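Local coordinates for protein transcriptional regulator, LacI family (Burkholderia phymatum, PDB 2RGY) that probably regulates transcription as a LacI-family DNA-binding protein, sensing a small effector, perhaps a sugar, through its periplasmic binding protein-like domain, at residues A[11-16]-A[24-29]; A[31-36]-A[250-255]; A[90-95]-A[257-262]. All coordinates share one frame; numbering follows the deposited sequence.

From the N terminus, contact 1 closes first: strand 10-14 leads through a short turn into helix 21-36, which folds straight back onto it. The same helix opens contact 2, whose partner on helix 244-260 arrives more than 200 residues later. Contact 3 opens between these two ends, at the start of strand 93-96, and closes on the last turn of helix 244-260, so contacts 2 and 3 cross along the chain. Together they bring the late helix back to the N-terminal lobe, beside helix 21-36 and against the parallel sheet. Ile11 links all three, its side chain touching Leu34, Leu255 and Tyr260.

Contact 1: A[11-16]-A[24-29]; sequences IGLFVP and GTILKQ
Ile26 points at the strand and Leu27 reaches it with CD2, from a helical turn whose shortest polar bond, Lys28 N to Gly24 O at 2.8 Å, is purely backbone; what meets Leu13 and Val15 is apolar side chain throughout. The backbones stay well apart, with Leu13 CA and Leu27 CA separated by 8.1 Å, and branched methyls fill the interval. Leu27 CD2 does most of the touching. It lies 3.6 Å from Leu13 CD2, the two leucine side chains crossing at about a right angle, and 3.7 Å from Val15 CG1. The second valine methyl joins in, Val15 CG2 coming to 4.0 Å from Leu27 CD2, so this leucine methyl is set against both branches of Val15. Leu13 extends toward the helix because its CG stands opposite the backbone N (chi1 166°). These residues belong to the beta-alpha-beta unit of strand 10-14, helix 21-36 and strand 40-44, the opening unit of the Rossmann-like N-terminal lobe in the periplasmic binding protein fold. Ile26 touches more loosely through CG2, which is 4.4 Å from Leu13 CD1 and 4.5 Å from Val15 CG1. All four side chains are buried. Phe14, alternating along the strand, points away and packs on helix 52-65 beyond the sheet. The carbonyl O of Val15 is hydrogen-bonded to Thr45 OG1, while Ile74 touches both Val15 and Ile26. Leu27 also packs on Phe18 of the second subunit, and Thr25 and Lys28 of the same helix lean on Phe19 of that subunit.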
ATOM      1  N   ILE A  11      -7.647  21.284  -0.166  1.00 16.17           N
ATOM      2  CA  ILE A  11      -6.340  21.348   0.450  1.00 16.99           C
ATOM      3  C   ILE A  11      -5.478  20.417  -0.385  1.00 17.88           C
ATOM      4  O   ILE A  11      -5.931  19.354  -0.798  1.00 18.27           O
ATOM      5  CB  ILE A  11      -6.389  20.897   1.931  1.00 18.54           C
ATOM      6  CG1 ILE A  11      -6.913  22.054   2.789  1.00 19.21           C
ATOM      7  CG2 ILE A  11      -5.005  20.464   2.407  1.00 18.70           C
ATOM      8  CD1 ILE A  11      -6.907  21.783   4.283  1.00 23.12           C
ATOM      9  N   GLY A  12      -4.254  20.830  -0.682  1.00 18.55           N
ATOM     10  CA  GLY A  12      -3.385  19.985  -1.480  1.00 18.82           C
ATOM     11  C   GLY A  12      -2.541  19.087  -0.602  1.00 18.94           C
ATOM     12  O   GLY A  12      -2.230  19.457   0.525  1.00 20.11           O
ATOM     13  N   LEU A  13      -2.176  17.913  -1.105  1.00 16.95           N
ATOM     14  CA  LEU A  13      -1.365  16.971  -0.344  1.00 17.49           C
ATOM     15  C   LEU A  13      -0.275  16.321  -1.188  1.00 15.70           C
ATOM     16  O   LEU A  13      -0.561  15.712  -2.217  1.00 15.18           O
ATOM     17  CB  LEU A  13      -2.244  15.863   0.245  1.00 16.73           C
ATOM     18  CG  LEU A  13      -1.501  14.635   0.788  1.00 17.23           C
ATOM     19  CD1 LEU A  13      -0.585  15.029   1.939  1.00 17.13           C
ATOM     20  CD2 LEU A  13      -2.516  13.598   1.254  1.00 20.56           C
ATOM     21  N   PHE A  14       0.972  16.452  -0.758  1.00 15.75           N
ATOM     22  CA  PHE A  14       2.058  15.815  -1.482  1.00 16.65           C
ATOM     23  C   PHE A  14       2.628  14.650  -0.679  1.00 16.83           C
ATOM     24  O   PHE A  14       2.922  14.784   0.508  1.00 16.88           O
ATOM     25  CB  PHE A  14       3.206  16.775  -1.770  1.00 14.85           C
ATOM     26  CG  PHE A  14       4.406  16.093  -2.365  1.00 17.37           C
ATOM     27  CD1 PHE A  14       4.458  15.820  -3.730  1.00 15.80           C
ATOM     28  CD2 PHE A  14       5.462  15.666  -1.549  1.00 17.34           C
ATOM     29  CE1 PHE A  14       5.547  15.127  -4.286  1.00 17.33           C
ATOM     30  CE2 PHE A  14       6.556  14.972  -2.089  1.00 17.88           C
ATOM     31  CZ  PHE A  14       6.597  14.701  -3.464  1.00 15.70           C
ATOM     32  N   VAL A  15       2.773  13.511  -1.341  1.00 17.27           N
ATOM     33  CA  VAL A  15       3.360  12.325  -0.740  1.00 18.52           C
ATOM     34  C   VAL A  15       4.337  11.828  -1.803  1.00 19.73           C
ATOM     35  O   VAL A  15       4.044  11.878  -3.004  1.00 19.88           O
ATOM     36  CB  VAL A  15       2.309  11.235  -0.436  1.00 17.73           C
ATOM     37  CG1 VAL A  15       1.374  11.706   0.660  1.00 20.69           C
ATOM     38  CG2 VAL A  15       1.530  10.895  -1.695  1.00 18.99           C
ATOM     39  N   PRO A  16       5.517  11.363  -1.384  1.00 20.72           N
ATOM     40  CA  PRO A  16       6.511  10.876  -2.345  1.00 22.35           C
ATOM     41  C   PRO A  16       6.097   9.642  -3.142  1.00 23.62           C
ATOM     42  O   PRO A  16       6.740   9.312  -4.141  1.00 25.35           O
ATOM     43  CB  PRO A  16       7.737  10.630  -1.476  1.00 21.51           C
ATOM     44  CG  PRO A  16       7.140  10.283  -0.142  1.00 23.29           C
ATOM     45  CD  PRO A  16       6.024  11.275  -0.004  1.00 20.84           C
ATOM     46  N   GLY A  24      -0.358   5.406   2.874  1.00 19.68           N
ATOM     47  CA  GLY A  24      -1.791   5.195   2.780  1.00 18.99           C
ATOM     48  C   GLY A  24      -2.476   5.789   4.000  1.00 19.46           C
ATOM     49  O   GLY A  24      -3.569   6.350   3.907  1.00 18.57           O
ATOM     50  N   THR A  25      -1.828   5.665   5.154  1.00 18.28           N
ATOM     51  CA  THR A  25      -2.367   6.195   6.406  1.00 20.46           C
ATOM     52  C   THR A  25      -2.496   7.714   6.342  1.00 18.78           C
ATOM     53  O   THR A  25      -3.486   8.292   6.784  1.00 17.05           O
ATOM     54  CB  THR A  25      -1.446   5.835   7.590  1.00 21.52           C
ATOM     55  OG1 THR A  25      -1.320   4.409   7.663  1.00 24.61           O
ATOM     56  CG2 THR A  25      -2.019   6.368   8.901  1.00 21.81           C
ATOM     57  N   ILE A  26      -1.473   8.351   5.788  1.00 18.24           N
ATOM     58  CA  ILE A  26      -1.450   9.798   5.657  1.00 17.62           C
ATOM     59  C   ILE A  26      -2.553  10.245   4.711  1.00 18.11           C
ATOM     60  O   ILE A  26      -3.250  11.218   4.990  1.00 17.52           O
ATOM     61  CB  ILE A  26      -0.082  10.256   5.134  1.00 17.99           C
ATOM     62  CG1 ILE A  26       0.995   9.882   6.152  1.00 17.85           C
ATOM     63  CG2 ILE A  26      -0.072  11.750   4.883  1.00 16.61           C
ATOM     64  CD1 ILE A  26       2.396  10.097   5.653  1.00 20.26           C
ATOM     65  N   LEU A  27      -2.717   9.524   3.606  1.00 17.52           N
ATOM     66  CA  LEU A  27      -3.752   9.851   2.631  1.00 18.28           C
ATOM     67  C   LEU A  27      -5.130   9.677   3.258  1.00 18.76           C
ATOM     68  O   LEU A  27      -6.005  10.536   3.117  1.00 17.06           O
ATOM     69  CB  LEU A  27      -3.653   8.936   1.404  1.00 21.61           C
ATOM     70  CG  LEU A  27      -2.317   8.882   0.656  1.00 23.53           C
ATOM     71  CD1 LEU A  27      -2.402   7.837  -0.432  1.00 25.15           C
ATOM     72  CD2 LEU A  27      -1.988  10.248   0.071  1.00 24.03           C
ATOM     73  N   LYS A  28      -5.327   8.559   3.949  1.00 17.26           N
ATOM     74  CA  LYS A  28      -6.614   8.285   4.568  1.00 18.63           C
ATOM     75  C   LYS A  28      -7.011   9.351   5.585  1.00 18.35           C
ATOM     76  O   LYS A  28      -8.111   9.887   5.509  1.00 18.28           O
ATOM     77  CB  LYS A  28      -6.602   6.904   5.232  1.00 20.52           C
ATOM     78  CG  LYS A  28      -7.907   6.518   5.936  1.00 23.65           C
ATOM     79  CD  LYS A  28      -7.774   5.131   6.588  1.00 28.86           C
ATOM     80  CE  LYS A  28      -8.967   4.789   7.490  1.00 33.16           C
ATOM     81  NZ  LYS A  28      -8.759   3.499   8.249  1.00 33.23           N
ATOM     82  N   GLN A  29      -6.122   9.653   6.527  1.00 18.37           N
ATOM     83  CA  GLN A  29      -6.407  10.660   7.550  1.00 19.27           C
ATOM     84  C   GLN A  29      -6.644  12.049   6.972  1.00 17.97           C
ATOM     85  O   GLN A  29      -7.478  12.789   7.474  1.00 17.73           O
ATOM     86  CB  GLN A  29      -5.273  10.755   8.569  1.00 19.49           C
ATOM     87  CG  GLN A  29      -5.233   9.628   9.571  1.00 25.62           C
ATOM     88  CD  GLN A  29      -6.571   9.408  10.248  1.00 23.80           C
ATOM     89  OE1 GLN A  29      -7.187  10.338  10.766  1.00 25.93           O
ATOM     90  NE2 GLN A  29      -7.026   8.171  10.241  1.00 28.32           N
TER

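Contact 2: A[31-36]-A[250-255]; sequences DLELRA and NAVRWL
Within 31-36 and 250-255 the backbones come nearest at Glu33 and Arg253, whose CA atoms are 6.9 Å apart. The pairing is a helix-helix contact in the N-terminal lobe of the periplasmic binding protein fold: helix 244-260 follows a strand of the other lobe's sheet yet packs here, and both helices rest on strand 10-14, Leu34 and Leu255 each touching Ile11. Glu33 carries its side of the interface. Its CB meets Val252 CG1 at 3.7 Å, an apolar contact close to the backbone. Farther out, the chain bends at chi2 and brings the carboxylate round to the neighbouring arginine. A salt bridge results, Arg253 NE donating to Glu33 OE1 at 3.0 Å along a nearly straight bond (171° at the hydrogen). The oxygen sits in the guanidinium plane, at its edge, but the donor reaches the carboxylate from above, 64° out of the carboxylate plane. The two flat groups stand almost perpendicular, 80° apart, and do not form the side-by-side pair that would use two nitrogens; Arg253 NH2 stays 3.7 Å from Glu33 OE2. Arg253 reaches this place with its chain extended from CG to NE, its CG passing 3.6 Å from Glu33 OE1. The second carboxylate oxygen is hydrogen-bonded to Gln249 NE2, so each oxygen of the buried acid has a donor. Trp264 makes a cation-pi contact with Arg253 and also touches Glu33. Elsewhere on helix 21-36, Arg35 NH2 is hydrogen-bonded to Thr45 O of the second subunit and bridges to Asp31, 3.2 Å from Asp31 OD1 on the syn side of the carboxylate.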
ATOM      1  N   ASP A  31      -7.811  12.750   3.922  1.00 20.46           N
ATOM      2  CA  ASP A  31      -9.120  12.664   3.268  1.00 22.33           C
ATOM      3  C   ASP A  31     -10.235  12.739   4.311  1.00 21.82           C
ATOM      4  O   ASP A  31     -11.223  13.449   4.136  1.00 23.65           O
ATOM      5  CB  ASP A  31      -9.220  11.347   2.475  1.00 24.47           C
ATOM      6  CG  ASP A  31     -10.608  11.114   1.870  1.00 27.46           C
ATOM      7  OD1 ASP A  31     -11.189  12.062   1.300  1.00 27.73           O
ATOM      8  OD2 ASP A  31     -11.114   9.968   1.945  1.00 30.43           O
ATOM      9  N   LEU A  32     -10.036  12.012   5.403  1.00 21.90           N
ATOM     10  CA  LEU A  32     -10.980  11.928   6.512  1.00 22.85           C
ATOM     11  C   LEU A  32     -11.282  13.274   7.172  1.00 21.71           C
ATOM     12  O   LEU A  32     -12.445  13.665   7.305  1.00 20.37           O
ATOM     13  CB  LEU A  32     -10.424  10.951   7.550  1.00 25.97           C
ATOM     14  CG  LEU A  32     -11.351   9.965   8.256  1.00 29.40           C
ATOM     15  CD1 LEU A  32     -12.306   9.350   7.249  1.00 30.49           C
ATOM     16  CD2 LEU A  32     -10.514   8.869   8.937  1.00 30.29           C
ATOM     17  N   GLU A  33     -10.238  13.983   7.589  1.00 20.17           N
ATOM     18  CA  GLU A  33     -10.436  15.266   8.245  1.00 20.35           C
ATOM     19  C   GLU A  33     -11.068  16.294   7.314  1.00 20.54           C
ATOM     20  O   GLU A  33     -11.834  17.155   7.755  1.00 19.71           O
ATOM     21  CB  GLU A  33      -9.113  15.791   8.796  1.00 19.84           C
ATOM     22  CG  GLU A  33      -8.552  14.961   9.956  1.00 23.23           C
ATOM     23  CD  GLU A  33      -9.559  14.734  11.096  1.00 24.05           C
ATOM     24  OE1 GLU A  33     -10.248  15.693  11.508  1.00 25.36           O
ATOM     25  OE2 GLU A  33      -9.649  13.588  11.594  1.00 24.33           O
ATOM     26  N   LEU A  34     -10.747  16.208   6.029  1.00 19.05           N
ATOM     27  CA  LEU A  34     -11.307  17.137   5.060  1.00 19.10           C
ATOM     28  C   LEU A  34     -12.766  16.804   4.770  1.00 18.91           C
ATOM     29  O   LEU A  34     -13.588  17.702   4.619  1.00 16.96           O
ATOM     30  CB  LEU A  34     -10.498  17.108   3.765  1.00 18.97           C
ATOM     31  CG  LEU A  34      -9.229  17.953   3.754  1.00 20.84           C
ATOM     32  CD1 LEU A  34      -8.437  17.648   2.509  1.00 24.61           C
ATOM     33  CD2 LEU A  34      -9.602  19.424   3.791  1.00 23.69           C
ATOM     34  N   ARG A  35     -13.086  15.515   4.690  1.00 18.47           N
ATOM     35  CA  ARG A  35     -14.460  15.101   4.430  1.00 19.55           C
ATOM     36  C   ARG A  35     -15.343  15.598   5.574  1.00 20.60           C
ATOM     37  O   ARG A  35     -16.454  16.078   5.349  1.00 19.24           O
ATOM     38  CB  ARG A  35     -14.562  13.581   4.356  1.00 19.97           C
ATOM     39  CG  ARG A  35     -15.918  13.092   3.878  1.00 20.42           C
ATOM     40  CD  ARG A  35     -16.036  13.280   2.369  1.00 20.66           C
ATOM     41  NE  ARG A  35     -14.990  12.529   1.677  1.00 22.60           N
ATOM     42  CZ  ARG A  35     -15.042  11.225   1.420  1.00 21.54           C
ATOM     43  NH1 ARG A  35     -16.099  10.504   1.783  1.00 18.31           N
ATOM     44  NH2 ARG A  35     -14.015  10.633   0.823  1.00 20.11           N
ATOM     45  N   ALA A  36     -14.824  15.481   6.793  1.00 20.17           N
ATOM     46  CA  ALA A  36     -15.533  15.910   7.994  1.00 22.23           C
ATOM     47  C   ALA A  36     -15.988  17.369   7.895  1.00 22.54           C
ATOM     48  O   ALA A  36     -17.014  17.746   8.471  1.00 22.47           O
ATOM     49  CB  ALA A  36     -14.638  15.723   9.219  1.00 22.02           C
ATOM     50  N   ASN A 250      -3.744  15.510  13.561  1.00 16.34           N
ATOM     51  CA  ASN A 250      -3.493  16.795  14.189  1.00 16.98           C
ATOM     52  C   ASN A 250      -2.829  17.813  13.253  1.00 17.74           C
ATOM     53  O   ASN A 250      -3.119  19.013  13.322  1.00 17.66           O
ATOM     54  CB  ASN A 250      -2.668  16.582  15.462  1.00 16.84           C
ATOM     55  CG  ASN A 250      -3.518  16.073  16.619  1.00 17.84           C
ATOM     56  OD1 ASN A 250      -4.184  16.858  17.299  1.00 18.90           O
ATOM     57  ND2 ASN A 250      -3.522  14.759  16.831  1.00 15.45           N
ATOM     58  N   ALA A 251      -1.954  17.345  12.371  1.00 16.12           N
ATOM     59  CA  ALA A 251      -1.298  18.237  11.427  1.00 16.50           C
ATOM     60  C   ALA A 251      -2.357  18.809  10.486  1.00 17.27           C
ATOM     61  O   ALA A 251      -2.370  20.000  10.203  1.00 17.10           O
ATOM     62  CB  ALA A 251      -0.243  17.473  10.621  1.00 17.27           C
ATOM     63  N   VAL A 252      -3.261  17.954  10.020  1.00 16.60           N
ATOM     64  CA  VAL A 252      -4.311  18.392   9.114  1.00 15.96           C
ATOM     65  C   VAL A 252      -5.351  19.264   9.819  1.00 17.52           C
ATOM     66  O   VAL A 252      -5.866  20.206   9.230  1.00 16.65           O
ATOM     67  CB  VAL A 252      -4.989  17.188   8.433  1.00 15.06           C
ATOM     68  CG1 VAL A 252      -6.129  17.659   7.554  1.00 16.21           C
ATOM     69  CG2 VAL A 252      -3.964  16.438   7.585  1.00 16.69           C
ATOM     70  N   ARG A 253      -5.659  18.957  11.077  1.00 17.27           N
ATOM     71  CA  ARG A 253      -6.618  19.768  11.829  1.00 17.01           C
ATOM     72  C   ARG A 253      -6.054  21.171  12.051  1.00 17.40           C
ATOM     73  O   ARG A 253      -6.772  22.164  11.923  1.00 17.57           O
ATOM     74  CB  ARG A 253      -6.939  19.112  13.170  1.00 17.13           C
ATOM     75  CG  ARG A 253      -7.880  17.928  13.030  1.00 16.60           C
ATOM     76  CD  ARG A 253      -8.183  17.280  14.368  1.00 19.77           C
ATOM     77  NE  ARG A 253      -9.212  16.254  14.227  1.00 20.83           N
ATOM     78  CZ  ARG A 253      -9.625  15.465  15.211  1.00 23.49           C
ATOM     79  NH1 ARG A 253      -9.094  15.574  16.420  1.00 21.05           N
ATOM     80  NH2 ARG A 253     -10.578  14.575  14.984  1.00 25.04           N
ATOM     81  N   TRP A 254      -4.766  21.246  12.372  1.00 14.71           N
ATOM     82  CA  TRP A 254      -4.098  22.523  12.588  1.00 17.32           C
ATOM     83  C   TRP A 254      -4.238  23.368  11.327  1.00 18.32           C
ATOM     84  O   TRP A 254      -4.567  24.552  11.396  1.00 17.74           O
ATOM     85  CB  TRP A 254      -2.615  22.305  12.885  1.00 15.69           C
ATOM     86  CG  TRP A 254      -1.859  23.576  13.131  1.00 16.76           C
ATOM     87  CD1 TRP A 254      -1.840  24.304  14.287  1.00 17.47           C
ATOM     88  CD2 TRP A 254      -1.027  24.280  12.197  1.00 17.10           C
ATOM     89  NE1 TRP A 254      -1.044  25.419  14.130  1.00 19.01           N
ATOM     90  CE2 TRP A 254      -0.535  25.428  12.854  1.00 18.69           C
ATOM     91  CE3 TRP A 254      -0.648  24.054  10.863  1.00 16.55           C
ATOM     92  CZ2 TRP A 254       0.318  26.354  12.223  1.00 17.44           C
ATOM     93  CZ3 TRP A 254       0.203  24.975  10.233  1.00 15.98           C
ATOM     94  CH2 TRP A 254       0.673  26.108  10.917  1.00 17.94           C
ATOM     95  N   LEU A 255      -4.003  22.740  10.177  1.00 16.86           N
ATOM     96  CA  LEU A 255      -4.097  23.422   8.892  1.00 17.71           C
ATOM     97  C   LEU A 255      -5.533  23.861   8.609  1.00 17.78           C
ATOM     98  O   LEU A 255      -5.772  24.967   8.133  1.00 18.32           O
ATOM     99  CB  LEU A 255      -3.593  22.494   7.781  1.00 16.92           C
ATOM    100  CG  LEU A 255      -3.509  23.071   6.368  1.00 18.18           C
ATOM    101  CD1 LEU A 255      -2.560  24.265   6.371  1.00 18.87           C
ATOM    102  CD2 LEU A 255      -3.035  21.996   5.395  1.00 14.41           C
TER

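Contact 3: A[90-95]-A[257-262]; sequences HPKMVF and NQCYGT
Cys259, which meets Lys92 across this contact, lays its CB over the centre of one face of the Tyr260 ring, 3.8 Å above the plane; on the other segment, the backbone C of Lys92 lies in plane at the edge of the His90 imidazole. The site joins the last turn of helix 244-260 to the loop entering strand 93-96, at the surface of the N-terminal, Rossmann-like lobe. Lys92 spans the gap alone from its side. With its chain extended beyond CG, it runs past the cysteine, CD 3.9 Å from Cys259 SG, and carries its ammonium to the helix end. There Lys92 NZ makes a weak hydrogen bond to Gln258 O at 3.4 Å, with CE 3.7 Å from the same oxygen. Near the C-terminal end of the helix, the ammonium is probably also favoured by the helix dipole. The Gln258 amide turns away and bonds through NE2 to Trp254 O. Tyr260 OH is hydrogen-bonded to Asp69 OD2, and Arg39 makes a cation-pi contact with its ring. The helix ends at Tyr260; Gly261, the first residue past it, has positive phi (79°), and its N still bonds Asn257 O at 3.2 Å.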
ATOM      1  N   HIS A  90       3.540  29.976  -0.295  1.00 27.03           N
ATOM      2  CA  HIS A  90       2.213  29.665   0.219  1.00 27.69           C
ATOM      3  C   HIS A  90       2.326  29.498   1.730  1.00 26.82           C
ATOM      4  O   HIS A  90       2.677  28.423   2.219  1.00 27.38           O
ATOM      5  CB  HIS A  90       1.724  28.367  -0.439  1.00 27.48           C
ATOM      6  CG  HIS A  90       0.261  28.110  -0.257  1.00 28.25           C
ATOM      7  ND1 HIS A  90      -0.283  27.713   0.947  1.00 29.28           N
ATOM      8  CD2 HIS A  90      -0.773  28.214  -1.121  1.00 28.56           C
ATOM      9  CE1 HIS A  90      -1.590  27.583   0.815  1.00 29.77           C
ATOM     10  NE2 HIS A  90      -1.914  27.881  -0.431  1.00 29.29           N
ATOM     11  N   PRO A  91       2.029  30.561   2.492  1.00 26.01           N
ATOM     12  CA  PRO A  91       2.119  30.497   3.955  1.00 26.96           C
ATOM     13  C   PRO A  91       1.233  29.467   4.672  1.00 26.22           C
ATOM     14  O   PRO A  91       1.525  29.096   5.804  1.00 28.20           O
ATOM     15  CB  PRO A  91       1.803  31.933   4.384  1.00 28.31           C
ATOM     16  CG  PRO A  91       2.295  32.751   3.217  1.00 27.32           C
ATOM     17  CD  PRO A  91       1.767  31.940   2.050  1.00 27.36           C
ATOM     18  N   LYS A  92       0.163  29.000   4.037  1.00 24.73           N
ATOM     19  CA  LYS A  92      -0.705  28.016   4.679  1.00 23.29           C
ATOM     20  C   LYS A  92      -0.322  26.591   4.294  1.00 22.18           C
ATOM     21  O   LYS A  92      -0.967  25.955   3.463  1.00 20.09           O
ATOM     22  CB  LYS A  92      -2.169  28.304   4.341  1.00 24.96           C
ATOM     23  CG  LYS A  92      -2.689  29.524   5.076  1.00 26.42           C
ATOM     24  CD  LYS A  92      -4.165  29.790   4.819  1.00 28.89           C
ATOM     25  CE  LYS A  92      -4.609  31.044   5.581  1.00 30.05           C
ATOM     26  NZ  LYS A  92      -6.056  31.419   5.367  1.00 31.17           N
HETATM   27  N   MSE A  93       0.749  26.117   4.926  1.00 21.99           N
HETATM   28  CA  MSE A  93       1.320  24.792   4.704  1.00 21.48           C
HETATM   29  C   MSE A  93       1.622  24.123   6.031  1.00 19.02           C
HETATM   30  O   MSE A  93       1.848  24.792   7.033  1.00 18.82           O
HETATM   31  CB  MSE A  93       2.659  24.892   3.971  1.00 21.06           C
HETATM   32  CG  MSE A  93       2.610  25.163   2.482  1.00 28.71           C
HETATM   33 SE   MSE A  93       4.312  25.158   1.825  1.00 26.95          SE
HETATM   34  CE  MSE A  93       4.631  23.531   1.649  1.00 27.29           C
ATOM     35  N   VAL A  94       1.651  22.797   6.022  1.00 17.09           N
ATOM     36  CA  VAL A  94       2.007  22.040   7.209  1.00 16.49           C
ATOM     37  C   VAL A  94       2.979  20.952   6.736  1.00 18.69           C
ATOM     38  O   VAL A  94       2.814  20.384   5.650  1.00 17.83           O
ATOM     39  CB  VAL A  94       0.763  21.422   7.910  1.00 16.11           C
ATOM     40  CG1 VAL A  94       0.116  20.361   7.038  1.00 13.95           C
ATOM     41  CG2 VAL A  94       1.173  20.835   9.255  1.00 15.70           C
ATOM     42  N   PHE A  95       4.000  20.682   7.544  1.00 18.39           N
ATOM     43  CA  PHE A  95       5.018  19.696   7.210  1.00 19.72           C
ATOM     44  C   PHE A  95       4.983  18.499   8.153  1.00 20.42           C
ATOM     45  O   PHE A  95       5.013  18.662   9.366  1.00 20.79           O
ATOM     46  CB  PHE A  95       6.396  20.349   7.278  1.00 20.69           C
ATOM     47  CG  PHE A  95       6.544  21.526   6.373  1.00 22.86           C
ATOM     48  CD1 PHE A  95       6.537  21.358   4.987  1.00 24.50           C
ATOM     49  CD2 PHE A  95       6.661  22.809   6.899  1.00 24.78           C
ATOM     50  CE1 PHE A  95       6.647  22.456   4.129  1.00 25.59           C
ATOM     51  CE2 PHE A  95       6.770  23.920   6.057  1.00 26.62           C
ATOM     52  CZ  PHE A  95       6.762  23.741   4.663  1.00 25.97           C
ATOM     53  N   ASN A 257      -7.784  24.613  10.764  1.00 18.03           N
ATOM     54  CA  ASN A 257      -8.086  25.746  11.644  1.00 19.88           C
ATOM     55  C   ASN A 257      -7.697  27.056  10.942  1.00 21.23           C
ATOM     56  O   ASN A 257      -8.487  27.996  10.847  1.00 22.10           O
ATOM     57  CB  ASN A 257      -7.291  25.645  12.955  1.00 19.60           C
ATOM     58  CG  ASN A 257      -7.892  24.663  13.945  1.00 20.89           C
ATOM     59  OD1 ASN A 257      -7.343  24.453  15.029  1.00 22.13           O
ATOM     60  ND2 ASN A 257      -9.019  24.063  13.587  1.00 16.83           N
ATOM     61  N   GLN A 258      -6.463  27.100  10.453  1.00 23.34           N
ATOM     62  CA  GLN A 258      -5.933  28.279   9.781  1.00 25.22           C
ATOM     63  C   GLN A 258      -6.685  28.610   8.492  1.00 24.71           C
ATOM     64  O   GLN A 258      -6.895  29.785   8.176  1.00 25.68           O
ATOM     65  CB  GLN A 258      -4.455  28.070   9.435  1.00 26.89           C
ATOM     66  CG  GLN A 258      -3.665  27.204  10.403  1.00 31.01           C
ATOM     67  CD  GLN A 258      -3.487  27.839  11.768  1.00 33.65           C
ATOM     68  OE1 GLN A 258      -2.946  28.939  11.885  1.00 34.62           O
ATOM     69  NE2 GLN A 258      -3.925  27.137  12.815  1.00 32.33           N
ATOM     70  N   CYS A 259      -7.083  27.576   7.754  1.00 23.12           N
ATOM     71  CA  CYS A 259      -7.768  27.739   6.474  1.00 23.41           C
ATOM     72  C   CYS A 259      -9.266  27.972   6.499  1.00 25.24           C
ATOM     73  O   CYS A 259      -9.769  28.861   5.805  1.00 25.23           O
ATOM     74  CB  CYS A 259      -7.540  26.517   5.584  1.00 23.40           C
ATOM     75  SG  CYS A 259      -5.904  26.321   4.902  1.00 24.52           S
ATOM     76  N   TYR A 260      -9.978  27.170   7.288  1.00 24.18           N
ATOM     77  CA  TYR A 260     -11.425  27.263   7.315  1.00 23.04           C
ATOM     78  C   TYR A 260     -12.131  27.709   8.589  1.00 23.50           C
ATOM     79  O   TYR A 260     -13.356  27.621   8.670  1.00 25.91           O
ATOM     80  CB  TYR A 260     -12.004  25.930   6.850  1.00 20.67           C
ATOM     81  CG  TYR A 260     -11.389  25.431   5.556  1.00 19.21           C
ATOM     82  CD1 TYR A 260     -11.491  26.172   4.384  1.00 20.52           C
ATOM     83  CD2 TYR A 260     -10.728  24.204   5.498  1.00 18.96           C
ATOM     84  CE1 TYR A 260     -10.956  25.708   3.185  1.00 22.16           C
ATOM     85  CE2 TYR A 260     -10.191  23.730   4.303  1.00 20.20           C
ATOM     86  CZ  TYR A 260     -10.309  24.487   3.148  1.00 19.44           C
ATOM     87  OH  TYR A 260      -9.806  24.022   1.951  1.00 19.85           O
ATOM     88  N   GLY A 261     -11.384  28.173   9.580  1.00 23.26           N
ATOM     89  CA  GLY A 261     -12.025  28.658  10.787  1.00 23.77           C
ATOM     90  C   GLY A 261     -12.520  27.653  11.811  1.00 24.36           C
ATOM     91  O   GLY A 261     -13.306  28.019  12.696  1.00 24.35           O
ATOM     92  N   THR A 262     -12.088  26.398  11.707  1.00 22.15           N
ATOM     93  CA  THR A 262     -12.491  25.394  12.681  1.00 20.25           C
ATOM     94  C   THR A 262     -11.758  25.724  13.974  1.00 19.33           C
ATOM     95  O   THR A 262     -10.847  26.548  13.974  1.00 18.86           O
ATOM     96  CB  THR A 262     -12.083  23.984  12.236  1.00 20.59           C
ATOM     97  OG1 THR A 262     -10.745  24.022  11.721  1.00 18.42           O
ATOM     98  CG2 THR A 262     -13.022  23.475  11.168  1.00 15.86           C
TER